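Local atomic coordinates of putative modulator of DNA gyrase (Bacteroides thetaiotaomicron, PDB entry 1VPB), a protein that belongs to the PmbA/TldD (U62) peptidase family and is probably a metallopeptidase, named as a putative modulator of DNA gyrase. Residues A[253-258]-A[375-380]; A[389-394]-A[410-415]; A[208-213]-A[429-434]; A[259-264]-A[434-439]; A[247-252]-A[441-446]. All blocks are in the same frame, centred on the assembly; numbering follows the deposited sequence. Where two conformers were deposited one is given.

In the fold
Contacts 1, 2, 4 and 5 all lie within the C-terminal domain, whereas contact 3 joins its loop 429-434 to strand 207-214, the last strand of the six-stranded antiparallel sheet of the preceding part of the chain. Contacts 1, 2 and 5 reach one curled mixed sheet, their centres 10 to 12 Å apart. Strand 245-251 (contact 5) runs on into helix 256-265, which serves contacts 1 and 4. The second segments of contacts 3, 4 and 5 come one after another near the C-terminus, 3 and 4 sharing Ser434. Contacts 2 and 3 are farthest apart, about 23 Å between centres. Contact 5 pairs the strand that opens the domain with residues 441-446, close to the C-terminus.

Contact 1. Residues A[253-258]-A[375-380]; sequences PMNSSR and TGFNGG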
# COMPACT_ATOMS: atom_id res chain seq x y z
N PRO A 253 19.46 3.49 -16.93
CA PRO A 253 18.59 4.57 -16.60
C PRO A 253 17.29 4.07 -16.00
O PRO A 253 16.63 4.77 -15.24
CB PRO A 253 18.33 5.22 -17.96
CG PRO A 253 19.39 4.80 -18.81
CD PRO A 253 19.67 3.39 -18.38
N MET A 254 16.88 2.85 -16.36
CA MET A 254 15.69 2.29 -15.71
C MET A 254 15.93 2.22 -14.17
O MET A 254 14.94 2.36 -13.44
CB MET A 254 15.35 0.93 -16.35
CG MET A 254 14.01 0.36 -15.96
SD MET A 254 12.57 1.50 -16.08
CE MET A 254 12.26 1.66 -17.82
N ASN A 255 17.21 2.10 -13.70
CA ASN A 255 17.61 1.86 -12.28
C ASN A 255 18.55 2.82 -11.53
O ASN A 255 18.72 2.70 -10.33
CB ASN A 255 18.26 0.48 -12.18
CG ASN A 255 17.28 -0.63 -12.38
OD1 ASN A 255 16.57 -1.01 -11.45
ND2 ASN A 255 17.19 -1.13 -13.60
N SER A 256 19.10 3.79 -12.25
CA SER A 256 20.07 4.73 -11.72
C SER A 256 19.47 5.61 -10.62
O SER A 256 20.14 6.03 -9.69
CB SER A 256 20.56 5.64 -12.86
OG SER A 256 19.50 6.22 -13.63
N SER A 257 18.19 5.90 -10.75
CA SER A 257 17.50 6.72 -9.76
C SER A 257 17.42 6.03 -8.40
O SER A 257 17.40 6.72 -7.35
CB SER A 257 16.09 7.08 -10.24
OG SER A 257 16.20 7.82 -11.46
N ARG A 258 17.35 4.72 -8.40
CA ARG A 258 17.28 3.90 -7.18
C ARG A 258 18.41 4.18 -6.18
O ARG A 258 18.16 4.36 -4.98
CB ARG A 258 17.25 2.39 -7.51
CG ARG A 258 16.74 1.47 -6.34
CD ARG A 258 17.76 0.91 -5.28
NE ARG A 258 17.12 0.83 -3.95
CZ ARG A 258 16.75 -0.29 -3.30
NH1 ARG A 258 16.93 -1.52 -3.80
NH2 ARG A 258 16.18 -0.15 -2.12
N THR A 375 20.81 -4.34 -13.92
CA THR A 375 19.57 -4.09 -14.64
C THR A 375 18.36 -4.19 -13.74
O THR A 375 17.21 -4.06 -14.21
CB THR A 375 19.41 -5.09 -15.81
OG1 THR A 375 19.42 -6.45 -15.33
CG2 THR A 375 20.57 -4.98 -16.75
N GLY A 376 18.60 -4.45 -12.47
CA GLY A 376 17.49 -4.49 -11.54
C GLY A 376 17.95 -4.73 -10.12
O GLY A 376 19.02 -5.27 -9.89
N PHE A 377 17.12 -4.29 -9.18
CA PHE A 377 17.41 -4.40 -7.76
C PHE A 377 16.38 -5.30 -7.12
O PHE A 377 15.20 -5.14 -7.40
CB PHE A 377 17.34 -3.01 -7.10
CG PHE A 377 18.50 -2.16 -7.40
CD1 PHE A 377 19.71 -2.39 -6.74
CD2 PHE A 377 18.42 -1.12 -8.31
CE1 PHE A 377 20.80 -1.62 -7.01
CE2 PHE A 377 19.51 -0.34 -8.58
CZ PHE A 377 20.71 -0.58 -7.93
N ASN A 378 16.83 -6.22 -6.26
CA ASN A 378 15.98 -7.22 -5.62
C ASN A 378 16.11 -7.21 -4.09
O ASN A 378 16.81 -8.05 -3.52
CB ASN A 378 16.33 -8.63 -6.10
CG ASN A 378 16.44 -8.73 -7.61
OD1 ASN A 378 15.80 -7.98 -8.34
ND2 ASN A 378 17.27 -9.67 -8.08
N GLY A 379 15.41 -6.29 -3.44
CA GLY A 379 15.38 -6.28 -1.99
C GLY A 379 16.65 -5.69 -1.41
O GLY A 379 17.61 -5.45 -2.14
N GLY A 380 16.64 -5.46 -0.10
CA GLY A 380 17.74 -4.78 0.58
C GLY A 380 17.28 -3.48 1.18
O GLY A 380 16.10 -3.13 1.11
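The Phe377 ring carries the aliphatic part of Arg258 over one face and meets the backbone carbonyl oxygen of Asn255 at its edge. Arg258 CD sits 3.8 Å from the centroid of the Phe377 ring, 14° off the ring normal, a CH-pi contact displaced somewhat toward the rim. The guanidinium stands almost perpendicular to the ring, with planes 87° apart, and turns its own edge to the phenylalanine: Arg258 NH1 lies 3.6 Å from Phe377 CB. Its charge is too far from the ring centre for more than a weak cation-pi attraction; Tyr391 of the next strand offers the same cation a second aromatic partner. CG of Arg258 is anti to the backbone N, and bends at chi2 and chi3 lay the chain across the ring. Asn255 slides past the other way. Its amide is steeply tilted against the ring, and Asn255 OD1 comes within 3.6 Å of Phe377 CD2. Asn255 ND2 donates a weak hydrogen bond to Thr375 O at 3.0 Å, with an N-H...O angle of only 121°; the stronger partner of this amide is Asp252 OD1. Asn255 thus links the end of strand 245-251 to strand 370-378 just ahead of the helix. Across the sheet, Thr375 and Gly376 both face Glu394, a classic beta bulge. The contact lies at the surface where the chain leaves strand 245-251 for helix 256-265 beside the parallel strand 370-378, and it packs the first turn of that helix on the bulged strand of the mixed sheet.

Contact 2. Residues A[389-394]-A[410-415]; sequences FSYGIE and MNVTGN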
# COMPACT_ATOMS: atom_id res chain seq x y z
N PHE A 389 24.59 0.38 3.09
CA PHE A 389 23.57 -0.23 2.22
C PHE A 389 23.92 -1.65 1.84
O PHE A 389 25.09 -2.06 1.85
CB PHE A 389 23.30 0.63 0.96
CG PHE A 389 24.41 0.58 -0.06
CD1 PHE A 389 24.50 -0.48 -0.97
CD2 PHE A 389 25.39 1.57 -0.07
CE1 PHE A 389 25.57 -0.55 -1.89
CE2 PHE A 389 26.43 1.52 -0.98
CZ PHE A 389 26.56 0.46 -1.88
N SER A 390 22.87 -2.41 1.50
CA SER A 390 23.03 -3.73 0.92
C SER A 390 21.81 -3.95 0.04
O SER A 390 20.66 -3.88 0.52
CB SER A 390 23.10 -4.80 2.01
OG SER A 390 23.22 -6.10 1.44
N TYR A 391 22.03 -4.18 -1.25
CA TYR A 391 20.89 -4.39 -2.14
C TYR A 391 21.09 -5.60 -2.99
O TYR A 391 22.21 -5.90 -3.40
CB TYR A 391 20.63 -3.22 -3.07
CG TYR A 391 20.45 -1.88 -2.42
CD1 TYR A 391 19.36 -1.62 -1.58
CD2 TYR A 391 21.30 -0.84 -2.74
CE1 TYR A 391 19.20 -0.36 -1.03
CE2 TYR A 391 21.14 0.39 -2.20
CZ TYR A 391 20.10 0.64 -1.35
OH TYR A 391 19.99 1.90 -0.85
N GLY A 392 20.00 -6.29 -3.31
CA GLY A 392 20.11 -7.40 -4.22
C GLY A 392 20.15 -6.87 -5.64
O GLY A 392 19.42 -5.94 -5.98
N ILE A 393 20.99 -7.48 -6.46
CA ILE A 393 21.11 -7.10 -7.86
C ILE A 393 21.01 -8.29 -8.83
O ILE A 393 21.27 -9.44 -8.50
CB ILE A 393 22.44 -6.31 -8.10
CG1 ILE A 393 23.67 -7.20 -7.90
CG2 ILE A 393 22.47 -5.06 -7.21
CD1 ILE A 393 24.25 -7.78 -9.23
N GLU A 394 20.61 -7.95 -10.03
CA GLU A 394 20.75 -8.79 -11.18
C GLU A 394 21.23 -7.97 -12.38
O GLU A 394 21.11 -6.74 -12.40
CB GLU A 394 19.40 -9.46 -11.45
CG GLU A 394 18.30 -8.54 -11.95
CD GLU A 394 17.06 -9.33 -12.36
OE1 GLU A 394 17.02 -9.89 -13.48
OE2 GLU A 394 16.14 -9.39 -11.53
N MET A 410 23.29 -11.93 -6.13
CA MET A 410 24.42 -11.19 -5.55
C MET A 410 23.89 -9.98 -4.80
O MET A 410 22.81 -9.46 -5.09
CB MET A 410 25.40 -10.71 -6.63
CG MET A 410 26.00 -11.80 -7.51
SD MET A 410 27.20 -12.78 -6.70
CE MET A 410 28.56 -11.60 -6.55
N ASN A 411 24.67 -9.52 -3.84
CA ASN A 411 24.37 -8.28 -3.16
C ASN A 411 25.45 -7.26 -3.42
O ASN A 411 26.65 -7.60 -3.44
CB ASN A 411 24.28 -8.51 -1.66
CG ASN A 411 23.03 -9.28 -1.28
OD1 ASN A 411 21.94 -9.00 -1.78
ND2 ASN A 411 23.18 -10.22 -0.38
N VAL A 412 25.02 -6.03 -3.58
CA VAL A 412 25.92 -4.89 -3.62
C VAL A 412 25.85 -4.20 -2.25
O VAL A 412 24.76 -3.96 -1.72
CB VAL A 412 25.57 -3.93 -4.81
CG1 VAL A 412 24.28 -3.13 -4.57
CG2 VAL A 412 26.74 -2.99 -5.10
N THR A 413 27.02 -3.92 -1.66
CA THR A 413 27.07 -3.36 -0.32
C THR A 413 28.08 -2.25 -0.29
O THR A 413 28.93 -2.16 -1.17
CB THR A 413 27.52 -4.39 0.73
OG1 THR A 413 28.85 -4.87 0.45
CG2 THR A 413 26.63 -5.63 0.70
N GLY A 414 27.99 -1.42 0.74
CA GLY A 414 28.92 -0.31 0.91
C GLY A 414 28.26 0.78 1.71
O GLY A 414 27.31 0.53 2.45
N ASN A 415 28.75 2.02 1.54
CA ASN A 415 28.17 3.17 2.18
C ASN A 415 27.86 4.15 1.06
O ASN A 415 28.63 4.30 0.12
CB ASN A 415 29.13 3.80 3.20
CG ASN A 415 28.53 5.02 3.86
OD1 ASN A 415 28.60 6.15 3.35
ND2 ASN A 415 27.88 4.81 5.01
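Strands 389-394 and 410-413 form an antiparallel beta hairpin, continued at its open end by Gly414. Phe389 dominates this end. Its CG takes the crowded position between the backbone N and the carbonyl carbon (chi1 73°), which swings the ring across the partner strand. From CB the ring starts at Phe389 CG, 3.8 Å from Gly414 O. One flank then passes the strand's carbonyls, Phe389 CE1 lying 3.5 Å from Val412 O, while on the other flank CE2 approaches the backbone of Gly414 and Asn415. The tip, CZ, rests against Thr413 C and Gly414 N. Gly414 N stands over the centre of the ring, and Gly414 CA adds a CH-pi contact over the face. The ring thus lies close over the Gly414 backbone, whose angles (phi 154°, psi -156°) are suited to glycine.

Farther along, Val412 CG1 is shared between Ile393 CG2, at 3.7 Å, and Tyr391 CB on the same face. Ile393 and Met410 lie side by side there, and Phe448 of strand 446-450 packs on both. The face bearing Ser390 and Thr413 is more polar, although Ser390 OG meets the methyl Thr413 CG2. Tyr391 and Val412 bond reciprocally through their backbones; the bond from Val412 N to Tyr391 O, 2.8 Å long, runs nearly along the C=O axis.

Contact 3. Residues A[208-213]-A[429-434]; sequences AYWYES and DPRLNS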
# COMPACT_ATOMS: atom_id res chain seq x y z
N ALA A 208 9.59 -9.81 -16.60
CA ALA A 208 10.14 -8.47 -16.82
C ALA A 208 9.05 -7.59 -17.39
O ALA A 208 8.03 -8.08 -17.82
CB ALA A 208 11.31 -8.50 -17.75
N TYR A 209 9.34 -6.30 -17.41
CA TYR A 209 8.39 -5.29 -17.81
C TYR A 209 9.06 -4.17 -18.58
O TYR A 209 10.28 -4.00 -18.54
CB TYR A 209 7.73 -4.70 -16.59
CG TYR A 209 8.68 -4.07 -15.59
N TRP A 210 8.22 -3.38 -19.24
CA TRP A 210 8.63 -2.11 -19.77
C TRP A 210 7.43 -1.20 -19.74
O TRP A 210 6.31 -1.68 -19.76
CB TRP A 210 9.16 -2.26 -21.19
CG TRP A 210 9.80 -1.01 -21.67
CD1 TRP A 210 9.30 -0.10 -22.56
CD2 TRP A 210 11.06 -0.50 -21.24
NE1 TRP A 210 10.19 0.94 -22.73
CE2 TRP A 210 11.29 0.71 -21.94
CE3 TRP A 210 12.05 -0.96 -20.37
CZ2 TRP A 210 12.44 1.47 -21.77
CZ3 TRP A 210 13.21 -0.22 -20.21
CH2 TRP A 210 13.39 0.99 -20.89
N TYR A 211 7.66 0.11 -19.69
CA TYR A 211 6.58 1.07 -19.76
C TYR A 211 7.08 2.37 -20.29
O TYR A 211 8.27 2.67 -20.28
CB TYR A 211 5.91 1.26 -18.41
CG TYR A 211 6.72 2.12 -17.54
CD1 TYR A 211 7.79 1.60 -16.84
CD2 TYR A 211 6.48 3.49 -17.47
CE1 TYR A 211 8.58 2.41 -16.04
CE2 TYR A 211 7.25 4.30 -16.69
CZ TYR A 211 8.30 3.75 -15.98
OH TYR A 211 9.10 4.56 -15.18
N GLU A 212 6.13 3.14 -20.81
CA GLU A 212 6.36 4.44 -21.37
C GLU A 212 5.27 5.33 -20.76
O GLU A 212 4.17 4.83 -20.47
CB GLU A 212 6.16 4.42 -22.86
CG GLU A 212 7.16 3.60 -23.67
CD GLU A 212 8.57 4.13 -23.70
OE1 GLU A 212 8.85 5.22 -23.18
OE2 GLU A 212 9.43 3.40 -24.29
N SER A 213 5.61 6.60 -20.55
CA SER A 213 4.62 7.59 -20.12
C SER A 213 4.87 8.97 -20.70
O SER A 213 5.95 9.27 -21.22
CB SER A 213 4.52 7.61 -18.57
OG SER A 213 5.70 8.08 -17.99
N ASP A 429 21.69 9.57 -21.38
CA ASP A 429 20.49 8.84 -21.61
C ASP A 429 19.45 8.82 -20.44
O ASP A 429 18.92 7.74 -20.12
CB ASP A 429 20.85 7.41 -22.04
CG ASP A 429 21.70 6.67 -21.02
OD1 ASP A 429 22.19 7.33 -20.05
OD2 ASP A 429 21.91 5.45 -21.10
N PRO A 430 19.17 9.99 -19.85
CA PRO A 430 18.17 10.08 -18.80
C PRO A 430 16.80 9.75 -19.37
O PRO A 430 16.57 9.97 -20.56
CB PRO A 430 18.20 11.55 -18.40
CG PRO A 430 18.78 12.26 -19.53
CD PRO A 430 19.73 11.31 -20.15
N ARG A 431 15.89 9.23 -18.54
CA ARG A 431 14.49 9.05 -18.93
C ARG A 431 13.76 10.37 -18.71
O ARG A 431 13.45 10.74 -17.59
CB ARG A 431 13.85 7.94 -18.08
CG ARG A 431 14.49 6.58 -18.31
CD ARG A 431 13.72 5.35 -17.72
NE ARG A 431 12.33 5.07 -18.18
CZ ARG A 431 11.90 4.83 -19.45
NH1 ARG A 431 12.73 4.91 -20.49
NH2 ARG A 431 10.61 4.53 -19.68
N LEU A 432 13.53 11.10 -19.78
CA LEU A 432 12.92 12.43 -19.65
C LEU A 432 11.46 12.46 -19.24
O LEU A 432 10.97 13.51 -18.81
CB LEU A 432 13.11 13.21 -20.93
CG LEU A 432 14.57 13.40 -21.37
CD1 LEU A 432 14.64 14.14 -22.69
CD2 LEU A 432 15.39 14.08 -20.30
N ASN A 433 10.76 11.34 -19.35
CA ASN A 433 9.35 11.31 -18.95
C ASN A 433 9.19 11.05 -17.44
O ASN A 433 8.06 11.00 -16.91
CB ASN A 433 8.59 10.29 -19.83
CG ASN A 433 8.54 10.70 -21.31
OD1 ASN A 433 8.94 9.94 -22.22
ND2 ASN A 433 8.01 11.88 -21.56
N SER A 434 10.32 10.92 -16.74
CA SER A 434 10.35 10.81 -15.29
C SER A 434 10.66 12.19 -14.67
O SER A 434 11.37 12.94 -15.24
CB SER A 434 11.50 9.85 -14.89
OG SER A 434 11.53 9.70 -13.48
O HOH W 1 8.22 7.08 -21.59
O HOH W 2 5.55 11.51 -17.98
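Strand 208-213 faces a loop without regular structure, whose type I turn from Arg431 to Ser434 is closed by the bond from Ser434 N to Arg431 O. No direct hydrogen bond joins the two segments. Arg431 reaches out with one bend, at chi3 (60°), and meets Trp210 tip to tip: Arg431 NH1 is 3.7 Å from Trp210 CZ2, with ring and guanidinium planes 60° apart. Arg431 NH2 lies over a face of the Tyr211 ring and forms a long salt bridge, 4.0 Å, to Glu212 OE1. The other carboxylate oxygen is engaged by its own strand, since Trp210 NE1 donates to Glu212 OE2 at 3.0 Å in a nearly straight bond (168°). The Asn433 side chain packs against the Ser213 carbonyl, Asn433 CG lying 3.0 Å from Ser213 O, without a hydrogen bond. Water 1 accepts from Ser213 N at 2.9 Å and lies within hydrogen-bonding distance of Glu212 OE1 and Asn433 OD1; water 2 donates to Asn433 O and bonds weakly with Ser213 OG. Strand 207-214 is held on one flank by strand 181-198, and helix 225-234 packs on Trp210 and Glu212, while Met254, just ahead of helix 256-265, touches both Trp210 and Arg431.

Contact 4. Residues A[259-264]-A[434-439]; sequences LLSPMI and SSWRIP
Trp436 presents the outer corner of its six-membered ring to helix 256-265. Trp436 CZ3 lies 4.0 Å from Leu260 CD2, a methyl that approaches the ring at its edge, near the plane. The same Trp436 CZ3 is also 4.0 Å from Ile264 CG1, the isoleucine and the indole reaching toward each other tip to tip. The neighbouring atom, Trp436 CH2, meets the helix backbone itself at Ser261 CA, 3.8 Å away. Leu260 and Ile264, one turn apart, thus flank this corner together with Ser261. Leu260 has a second partner in Ile438: the two side chains cross obliquely, Leu260 CD2 lying 3.6 Å from Ile438 CD1, the closest approach between the segments.

Torsions set up this meeting. Leu260 CG is anti to its backbone N (chi1 -174°), which extends the leucine toward the other segment, while Trp436 CG is anti to its carbonyl carbon (chi1 -64°). Behind the tryptophan, Ser434 OG accepts from Trp436 N at 3.0 Å, an ST turn that fixes the chain where the short strand 436-437 begins. Leu352 of the adjacent strand 352-354 packs on both Ile264 and Trp436. Leu294 of strand 294-296 closes on Leu260, Ile264 and Ile438. A polar tie to the helix comes one turn earlier, from Ser256 OG to Ile438 O; between 259-264 and 434-439 no hydrogen bond crosses, so this part of the interface rests on apolar packing.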
# COMPACT_ATOMS: atom_id res chain seq x y z
N LEU A 259 19.66 4.23 -6.65
CA LEU A 259 20.78 4.53 -5.76
C LEU A 259 20.82 6.00 -5.29
O LEU A 259 21.45 6.30 -4.25
CB LEU A 259 22.09 4.16 -6.47
CG LEU A 259 22.27 2.67 -6.71
CD1 LEU A 259 23.48 2.45 -7.62
CD2 LEU A 259 22.44 1.96 -5.35
N LEU A 260 20.19 6.91 -6.03
CA LEU A 260 20.15 8.30 -5.69
C LEU A 260 19.08 8.60 -4.66
O LEU A 260 19.23 9.48 -3.80
CB LEU A 260 19.85 9.16 -6.93
CG LEU A 260 19.93 10.65 -6.72
CD1 LEU A 260 21.29 11.14 -6.28
CD2 LEU A 260 19.56 11.35 -8.02
N SER A 261 18.01 7.83 -4.74
CA SER A 261 16.84 8.03 -3.88
C SER A 261 17.16 8.18 -2.38
O SER A 261 16.73 9.13 -1.78
CB SER A 261 15.84 6.89 -4.10
OG SER A 261 14.68 7.19 -3.38
N PRO A 262 17.94 7.28 -1.77
CA PRO A 262 18.26 7.45 -0.36
C PRO A 262 19.08 8.66 -0.02
O PRO A 262 19.01 9.16 1.10
CB PRO A 262 18.98 6.16 0.00
CG PRO A 262 19.37 5.53 -1.23
CD PRO A 262 18.47 6.01 -2.31
N MET A 263 19.84 9.18 -0.99
CA MET A 263 20.57 10.42 -0.77
C MET A 263 19.56 11.55 -0.67
O MET A 263 19.67 12.45 0.17
CB MET A 263 21.52 10.69 -1.92
CG MET A 263 22.62 9.65 -2.10
SD MET A 263 23.95 9.71 -0.88
CE MET A 263 24.88 11.09 -1.37
N ILE A 264 18.56 11.52 -1.54
CA ILE A 264 17.57 12.59 -1.55
C ILE A 264 16.70 12.53 -0.28
O ILE A 264 16.39 13.56 0.29
CB ILE A 264 16.71 12.48 -2.79
CG1 ILE A 264 17.62 12.58 -4.03
CG2 ILE A 264 15.61 13.55 -2.82
CD1 ILE A 264 18.45 13.77 -4.11
N SER A 434 10.32 10.92 -16.74
CA SER A 434 10.35 10.81 -15.29
C SER A 434 10.66 12.19 -14.67
O SER A 434 11.37 12.94 -15.24
CB SER A 434 11.50 9.85 -14.89
OG SER A 434 11.53 9.70 -13.48
N SER A 435 10.18 12.45 -13.47
CA SER A 435 10.67 13.57 -12.67
C SER A 435 12.10 13.42 -12.15
O SER A 435 12.69 14.41 -11.68
CB SER A 435 9.72 13.91 -11.53
OG SER A 435 9.67 12.80 -10.64
N TRP A 436 12.63 12.19 -12.24
CA TRP A 436 14.03 11.82 -11.96
C TRP A 436 14.75 11.72 -13.33
O TRP A 436 14.60 10.70 -13.99
CB TRP A 436 14.10 10.44 -11.29
CG TRP A 436 13.44 10.37 -9.91
CD1 TRP A 436 12.11 10.28 -9.63
CD2 TRP A 436 14.11 10.42 -8.65
NE1 TRP A 436 11.91 10.27 -8.27
CE2 TRP A 436 13.13 10.35 -7.65
CE3 TRP A 436 15.46 10.52 -8.27
CZ2 TRP A 436 13.44 10.38 -6.29
CZ3 TRP A 436 15.76 10.52 -6.92
CH2 TRP A 436 14.76 10.45 -5.94
N ARG A 437 15.47 12.75 -13.78
CA ARG A 437 16.16 12.67 -15.07
C ARG A 437 17.61 12.31 -14.80
O ARG A 437 18.50 13.17 -14.76
CB ARG A 437 16.01 14.03 -15.72
CG ARG A 437 14.60 14.40 -16.14
CD ARG A 437 14.52 15.71 -16.85
NE ARG A 437 13.15 15.89 -17.34
CZ ARG A 437 12.81 16.62 -18.37
NH1 ARG A 437 13.72 17.31 -19.04
NH2 ARG A 437 11.54 16.71 -18.71
N ILE A 438 17.83 11.03 -14.58
CA ILE A 438 19.12 10.49 -14.19
C ILE A 438 19.57 9.50 -15.26
O ILE A 438 18.87 8.52 -15.54
CB ILE A 438 18.99 9.71 -12.85
CG1 ILE A 438 18.19 10.53 -11.81
CG2 ILE A 438 20.33 9.30 -12.36
CD1 ILE A 438 18.69 11.87 -11.47
N PRO A 439 20.73 9.75 -15.87
CA PRO A 439 21.23 8.88 -16.93
C PRO A 439 21.84 7.59 -16.34
O PRO A 439 21.84 7.40 -15.09
CB PRO A 439 22.35 9.73 -17.57
CG PRO A 439 22.90 10.47 -16.46
CD PRO A 439 21.69 10.84 -15.58

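Contact 5. Residues A[247-252]-A[441-446]; sequences YTMVVD and LVFEGV
Six backbone hydrogen bonds and one side-chain bond join strand 247-251 to residues 441-446. The side-chain bond runs from Thr248 OG1 to Glu444 OE1 at 2.8 Å, the hydroxyl approaching from above the carboxylate plane. Thr248 OG1 stands anti to its own carbonyl carbon (chi1 -58°), which places it alongside the glutamate, whose chain bends at chi2 (-67°) to bring the carboxylate back over the strand. Among the backbone pairs, Met249 and Phe443 bond reciprocally, both at 2.9 Å, and the bond from Phe443 N to Met249 O is nearly straight at 168°. Val251 pairs with Leu441 in the same way, and Tyr247 with Val446; Tyr247 N reaches Val446 O at 2.8 Å.

The register shifts by one residue between Tyr247 and Met249. This beta bulge coincides with the corner at Glu444 and Gly445, where Gly445 has the positive phi that favours glycine, and it lets strand 245-251 pair antiparallel first with 446-450 and then with 441-443. On its other side the same strand runs parallel to strand 370-378.

Packing follows the two faces. On one, Met249 CE, bent inward at chi3, lies 3.7 Å from Phe443 CD2, while Met249 CB touches Val446 CG2 at 4.0 Å. Val251 CG2 comes to the edge of the Phe443 ring, and Leu259 of helix 256-265 covers Met249, Val251 and Phe443. Trp420 of helix 416-421 meets Phe443 edge-to-face. On the face of Val250 and Val442, Val442 CG1 also meets Thr248 CG2 at 3.6 Å, the two side chains crossing obliquely.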
# COMPACT_ATOMS: atom_id res chain seq x y z
N TYR A 247 34.08 -4.71 -8.22
CA TYR A 247 33.84 -4.59 -9.66
C TYR A 247 33.50 -3.15 -9.96
O TYR A 247 32.99 -2.44 -9.11
CB TYR A 247 32.62 -5.41 -10.07
CG TYR A 247 32.77 -6.92 -10.00
CD1 TYR A 247 32.52 -7.61 -8.81
CD2 TYR A 247 33.09 -7.66 -11.13
CE1 TYR A 247 32.63 -9.02 -8.76
CE2 TYR A 247 33.19 -9.04 -11.08
CZ TYR A 247 32.96 -9.71 -9.90
OH TYR A 247 33.07 -11.10 -9.87
N THR A 248 33.72 -2.74 -11.20
CA THR A 248 33.09 -1.52 -11.71
C THR A 248 31.57 -1.78 -11.84
O THR A 248 31.17 -2.77 -12.45
CB THR A 248 33.60 -1.21 -13.10
OG1 THR A 248 35.03 -1.05 -13.06
CG2 THR A 248 33.03 0.11 -13.62
N MET A 249 30.76 -0.90 -11.27
CA MET A 249 29.31 -1.06 -11.38
C MET A 249 28.73 -0.09 -12.41
O MET A 249 28.91 1.11 -12.31
CB MET A 249 28.63 -0.83 -10.03
CG MET A 249 27.13 -1.02 -10.11
SD MET A 249 26.20 -1.00 -8.58
CE MET A 249 26.58 0.59 -7.91
N VAL A 250 28.04 -0.65 -13.41
CA VAL A 250 27.29 0.16 -14.36
C VAL A 250 25.79 -0.01 -14.04
O VAL A 250 25.32 -1.12 -13.78
CB VAL A 250 27.59 -0.23 -15.83
CG1 VAL A 250 26.85 0.73 -16.79
CG2 VAL A 250 29.09 -0.18 -16.11
N VAL A 251 25.05 1.09 -14.02
CA VAL A 251 23.61 1.06 -13.76
C VAL A 251 22.83 1.76 -14.87
O VAL A 251 23.18 2.86 -15.28
CB VAL A 251 23.26 1.72 -12.42
CG1 VAL A 251 21.79 1.41 -12.04
CG2 VAL A 251 24.22 1.26 -11.33
N ASP A 252 21.77 1.10 -15.35
CA ASP A 252 20.98 1.65 -16.46
C ASP A 252 20.04 2.73 -16.00
O ASP A 252 19.89 2.94 -14.80
CB ASP A 252 20.30 0.53 -17.25
CG ASP A 252 19.29 -0.27 -16.45
OD1 ASP A 252 18.76 0.24 -15.44
OD2 ASP A 252 18.99 -1.44 -16.82
N LEU A 441 24.90 5.31 -15.10
CA LEU A 441 25.95 5.67 -14.17
C LEU A 441 27.05 4.61 -14.08
O LEU A 441 26.79 3.42 -14.25
CB LEU A 441 25.35 5.83 -12.79
CG LEU A 441 24.23 6.81 -12.59
CD1 LEU A 441 23.76 6.64 -11.15
CD2 LEU A 441 24.65 8.24 -12.88
N VAL A 442 28.29 5.06 -13.85
CA VAL A 442 29.39 4.16 -13.68
C VAL A 442 30.13 4.53 -12.40
O VAL A 442 30.51 5.68 -12.19
CB VAL A 442 30.43 4.26 -14.83
CG1 VAL A 442 31.50 3.26 -14.62
CG2 VAL A 442 29.74 4.05 -16.22
N PHE A 443 30.29 3.53 -11.54
CA PHE A 443 30.98 3.68 -10.27
C PHE A 443 32.16 2.73 -10.24
O PHE A 443 32.04 1.58 -10.67
CB PHE A 443 30.05 3.28 -9.12
CG PHE A 443 28.82 4.07 -9.00
CD1 PHE A 443 28.77 5.22 -8.18
CD2 PHE A 443 27.62 3.68 -9.64
CE1 PHE A 443 27.60 5.93 -8.01
CE2 PHE A 443 26.45 4.42 -9.45
CZ PHE A 443 26.44 5.55 -8.64
N GLU A 444 33.30 3.16 -9.71
CA GLU A 444 34.43 2.26 -9.59
C GLU A 444 34.57 1.66 -8.20
O GLU A 444 34.29 2.32 -7.21
CB GLU A 444 35.73 3.01 -9.91
CG GLU A 444 35.91 3.43 -11.35
CD GLU A 444 36.08 2.28 -12.32
OE1 GLU A 444 36.30 1.13 -11.85
OE2 GLU A 444 35.99 2.53 -13.56
N GLY A 445 35.05 0.42 -8.16
CA GLY A 445 35.48 -0.21 -6.91
C GLY A 445 34.33 -0.47 -5.96
O GLY A 445 34.36 -0.07 -4.80
N VAL A 446 33.29 -1.12 -6.48
CA VAL A 446 32.07 -1.39 -5.73
C VAL A 446 32.09 -2.88 -5.32
O VAL A 446 32.47 -3.74 -6.11
CB VAL A 446 30.82 -1.09 -6.56
CG1 VAL A 446 29.53 -1.48 -5.81
CG2 VAL A 446 30.77 0.40 -6.92